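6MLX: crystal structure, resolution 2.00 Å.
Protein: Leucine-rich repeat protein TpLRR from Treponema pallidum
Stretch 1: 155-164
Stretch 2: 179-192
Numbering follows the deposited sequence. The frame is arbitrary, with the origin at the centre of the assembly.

Stretch 1 155-164: RLPVGVKNLA
Stretch 2, residues 179-192: NLPEKVSFGVGVFV

How do the two backbones run? They lie parallel, and in the paired segments each residue faces one 23 positions later: Leu156 with Asn179 (CA to CA 5.2 Å), Lys161 with Val184 (5.0 Å), Asn162 with Ser185 (4.5 Å), Leu163 with Phe186 (5.0 Å). Asn162-Leu163 and Ser185-Phe186 form the parallel bridges, with phi/psi of -145/150, -104/112, -107/147 and -114/130. The amide N of Ser185 donates to Lys161 O (3.0 Å), Leu163 N to Ser185 O (2.8 Å), and Gly187 N to Leu163 O (2.8 Å). Ser185 O also receives a CA-H...O contact from Asn162 CA at 3.1 Å.

What does Leu163 meet? With 109 Å² of its surface covered by the second stretch, it shares a sheet face with Phe186, while Asn162 (chi1 62°) and Ser185 (chi1 -64°) occupy the other. Its m,t rotamer brings CD1 to 3.8 Å from Phe186 CE2 and 4.0 Å from Phe191 CZ; both phenylalanines have chi1 m. Leu163 CB lies 4.1 Å from Val190 CG1 (Val190 chi1 t), and its CG 4.4 Å from Val184 CG2 (Val184 chi1 p). These apolar contacts pack a buried leucine among hydrocarbon surfaces.

How does Asn179 hold the earlier end? With phi/psi 61/36, chi1 -94° and chi2 -7°, its CA-to-CB bond points toward the first stretch, which covers 106 Å² of the residue. Its ND2 donates to Leu156 O at 2.9 Å, giving a polar side chain a backbone partner. Nearby, Leu156 CD1 (m,t) meets Leu180 CD1 (t,p) at 4.0 Å.

What joins the ends between? A type I turn from Pro157 ends at Val160 (chi1 p), whose CG1 packs 3.5 Å from Pro181 CG, the ring C-gamma exo. Two waters bridge carbonyl oxygens by donating: one to Val158 O (2.5 Å) and Asn179 O (3.2 Å), another to Val160 O (2.9 Å) and Lys183 O (2.6 Å).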

# COMPACT_ATOMS: atom_id res chain seq x y z
N ARG A 155 -4.10 -12.48 0.19
CA ARG A 155 -5.46 -12.77 0.61
C ARG A 155 -6.32 -11.57 0.27
O ARG A 155 -6.03 -10.45 0.71
CB ARG A 155 -5.55 -13.10 2.10
CG ARG A 155 -6.98 -13.47 2.57
CD ARG A 155 -7.08 -13.50 4.11
NE ARG A 155 -6.12 -14.43 4.70
CZ ARG A 155 -5.71 -14.39 5.97
NH1 ARG A 155 -6.17 -13.46 6.81
NH2 ARG A 155 -4.82 -15.27 6.40
N LEU A 156 -7.36 -11.80 -0.52
CA LEU A 156 -8.26 -10.75 -0.95
C LEU A 156 -9.31 -10.45 0.11
O LEU A 156 -9.61 -11.31 0.96
CB LEU A 156 -8.94 -11.16 -2.25
CG LEU A 156 -8.04 -11.36 -3.47
CD1 LEU A 156 -8.80 -12.10 -4.54
CD2 LEU A 156 -7.55 -10.02 -3.98
N PRO A 157 -9.90 -9.25 0.09
CA PRO A 157 -11.07 -9.00 0.95
C PRO A 157 -12.21 -9.93 0.54
O PRO A 157 -12.38 -10.25 -0.64
CB PRO A 157 -11.42 -7.53 0.67
CG PRO A 157 -10.29 -6.98 -0.11
CD PRO A 157 -9.66 -8.13 -0.83
N VAL A 158 -13.01 -10.34 1.52
CA VAL A 158 -14.05 -11.33 1.26
C VAL A 158 -15.05 -10.83 0.20
O VAL A 158 -15.51 -11.61 -0.65
CB VAL A 158 -14.75 -11.72 2.58
CG1 VAL A 158 -15.79 -10.71 2.97
CG2 VAL A 158 -15.38 -13.08 2.46
N GLY A 159 -15.37 -9.55 0.19
CA GLY A 159 -16.45 -9.14 -0.70
C GLY A 159 -16.03 -8.60 -2.06
O GLY A 159 -16.85 -8.00 -2.77
N VAL A 160 -14.76 -8.82 -2.44
CA VAL A 160 -14.18 -8.08 -3.55
C VAL A 160 -14.96 -8.33 -4.84
O VAL A 160 -15.24 -9.47 -5.20
CB VAL A 160 -12.69 -8.42 -3.72
CG1 VAL A 160 -12.47 -9.91 -3.81
CG2 VAL A 160 -12.13 -7.73 -4.94
N LYS A 161 -15.31 -7.25 -5.53
CA LYS A 161 -16.16 -7.36 -6.71
C LYS A 161 -15.40 -7.34 -8.03
O LYS A 161 -15.88 -7.91 -9.01
CB LYS A 161 -17.21 -6.25 -6.70
CG LYS A 161 -18.04 -6.29 -5.45
CD LYS A 161 -19.37 -5.65 -5.62
CE LYS A 161 -19.31 -4.22 -5.23
NZ LYS A 161 -20.66 -3.87 -4.71
N ASN A 162 -14.22 -6.73 -8.08
CA ASN A 162 -13.43 -6.71 -9.30
C ASN A 162 -11.96 -6.79 -8.96
O ASN A 162 -11.53 -6.31 -7.90
CB ASN A 162 -13.69 -5.44 -10.11
CG ASN A 162 -13.29 -4.19 -9.34
OD1 ASN A 162 -13.64 -4.03 -8.17
ND2 ASN A 162 -12.54 -3.30 -9.99
N LEU A 163 -11.18 -7.38 -9.86
CA LEU A 163 -9.73 -7.29 -9.83
C LEU A 163 -9.32 -6.31 -10.93
O LEU A 163 -9.48 -6.60 -12.12
CB LEU A 163 -9.08 -8.66 -10.01
CG LEU A 163 -9.48 -9.70 -8.96
CD1 LEU A 163 -8.76 -11.00 -9.21
CD2 LEU A 163 -9.17 -9.20 -7.56
N ALA A 164 -8.79 -5.16 -10.52
CA ALA A 164 -8.55 -4.05 -11.44
C ALA A 164 -7.46 -4.39 -12.45
O ALA A 164 -6.73 -5.38 -12.33
CB ALA A 164 -8.17 -2.80 -10.65
N ASN A 179 -9.19 -16.21 -0.51
CA ASN A 179 -10.47 -15.49 -0.53
C ASN A 179 -10.88 -15.12 -1.94
O ASN A 179 -11.39 -14.03 -2.18
CB ASN A 179 -10.42 -14.22 0.32
CG ASN A 179 -10.91 -14.45 1.69
OD1 ASN A 179 -11.41 -15.52 1.99
ND2 ASN A 179 -10.79 -13.44 2.54
N LEU A 180 -10.58 -15.99 -2.89
CA LEU A 180 -11.06 -15.76 -4.24
C LEU A 180 -12.57 -15.95 -4.25
O LEU A 180 -13.05 -16.96 -3.73
CB LEU A 180 -10.38 -16.71 -5.21
CG LEU A 180 -10.46 -16.41 -6.70
CD1 LEU A 180 -10.02 -14.99 -7.02
CD2 LEU A 180 -9.60 -17.43 -7.46
N PRO A 181 -13.34 -15.01 -4.77
CA PRO A 181 -14.80 -15.07 -4.60
C PRO A 181 -15.46 -16.10 -5.50
O PRO A 181 -14.86 -16.66 -6.43
CB PRO A 181 -15.26 -13.66 -4.96
CG PRO A 181 -14.01 -12.82 -5.02
CD PRO A 181 -12.90 -13.75 -5.38
N GLU A 182 -16.74 -16.31 -5.23
CA GLU A 182 -17.57 -17.15 -6.08
C GLU A 182 -17.93 -16.44 -7.37
O GLU A 182 -18.30 -17.09 -8.36
CB GLU A 182 -18.81 -17.53 -5.28
CG GLU A 182 -18.48 -17.89 -3.83
CD GLU A 182 -18.13 -19.36 -3.68
OE1 GLU A 182 -18.86 -20.18 -4.27
OE2 GLU A 182 -17.13 -19.70 -3.00
N LYS A 183 -17.82 -15.11 -7.40
CA LYS A 183 -18.10 -14.33 -8.59
C LYS A 183 -17.33 -13.03 -8.48
O LYS A 183 -17.32 -12.39 -7.43
CB LYS A 183 -19.61 -14.09 -8.72
CG LYS A 183 -19.99 -12.76 -9.35
CD LYS A 183 -21.50 -12.72 -9.60
CE LYS A 183 -22.27 -12.51 -8.28
NZ LYS A 183 -22.25 -11.07 -7.80
N VAL A 184 -16.67 -12.65 -9.57
CA VAL A 184 -15.82 -11.46 -9.58
C VAL A 184 -15.65 -11.05 -11.04
O VAL A 184 -15.81 -11.88 -11.95
CB VAL A 184 -14.47 -11.74 -8.87
CG1 VAL A 184 -13.60 -12.63 -9.76
CG2 VAL A 184 -13.75 -10.44 -8.48
N SER A 185 -15.35 -9.78 -11.27
CA SER A 185 -15.07 -9.25 -12.60
C SER A 185 -13.58 -8.95 -12.73
O SER A 185 -12.93 -8.53 -11.77
CB SER A 185 -15.85 -7.96 -12.87
OG SER A 185 -17.24 -8.21 -12.88
N PHE A 186 -13.06 -9.13 -13.93
CA PHE A 186 -11.64 -8.96 -14.17
C PHE A 186 -11.39 -7.78 -15.10
O PHE A 186 -12.00 -7.68 -16.17
CB PHE A 186 -11.02 -10.23 -14.76
CG PHE A 186 -11.17 -11.45 -13.88
CD1 PHE A 186 -12.26 -12.28 -14.00
CD2 PHE A 186 -10.21 -11.76 -12.94
CE1 PHE A 186 -12.40 -13.41 -13.20
CE2 PHE A 186 -10.33 -12.89 -12.13
CZ PHE A 186 -11.42 -13.72 -12.27
N GLY A 187 -10.49 -6.90 -14.69
CA GLY A 187 -9.93 -5.93 -15.60
C GLY A 187 -8.97 -6.60 -16.57
O GLY A 187 -8.84 -7.82 -16.65
N VAL A 188 -8.27 -5.76 -17.32
CA VAL A 188 -7.40 -6.21 -18.41
C VAL A 188 -6.04 -6.61 -17.85
O VAL A 188 -5.44 -5.88 -17.06
CB VAL A 188 -7.26 -5.10 -19.47
CG1 VAL A 188 -6.20 -5.46 -20.51
CG2 VAL A 188 -8.62 -4.84 -20.14
N GLY A 189 -5.55 -7.76 -18.28
CA GLY A 189 -4.20 -8.19 -17.94
C GLY A 189 -3.95 -8.34 -16.45
O GLY A 189 -2.85 -8.04 -15.99
N VAL A 190 -4.96 -8.79 -15.69
CA VAL A 190 -4.82 -8.90 -14.24
C VAL A 190 -3.57 -9.70 -13.86
O VAL A 190 -2.77 -9.27 -13.02
CB VAL A 190 -6.09 -9.53 -13.63
CG1 VAL A 190 -5.86 -9.88 -12.17
CG2 VAL A 190 -7.29 -8.57 -13.77
N PHE A 191 -3.37 -10.86 -14.50
CA PHE A 191 -2.35 -11.82 -14.11
C PHE A 191 -1.22 -11.95 -15.13
O PHE A 191 -0.52 -12.98 -15.16
CB PHE A 191 -2.97 -13.20 -13.87
CG PHE A 191 -3.98 -13.23 -12.76
CD1 PHE A 191 -3.58 -13.17 -11.44
CD2 PHE A 191 -5.33 -13.34 -13.04
CE1 PHE A 191 -4.50 -13.21 -10.41
CE2 PHE A 191 -6.27 -13.39 -12.00
CZ PHE A 191 -5.85 -13.32 -10.69
N VAL A 192 -1.01 -10.92 -15.97
CA VAL A 192 0.12 -10.92 -16.90
C VAL A 192 1.43 -11.07 -16.14
O VAL A 192 1.67 -10.40 -15.13
CB VAL A 192 0.11 -9.62 -17.73
CG1 VAL A 192 1.44 -9.41 -18.42
CG2 VAL A 192 -1.04 -9.64 -18.76
O HOH W 1 -14.44 -13.81 -1.29
O HOH W 2 -17.89 -10.72 -5.53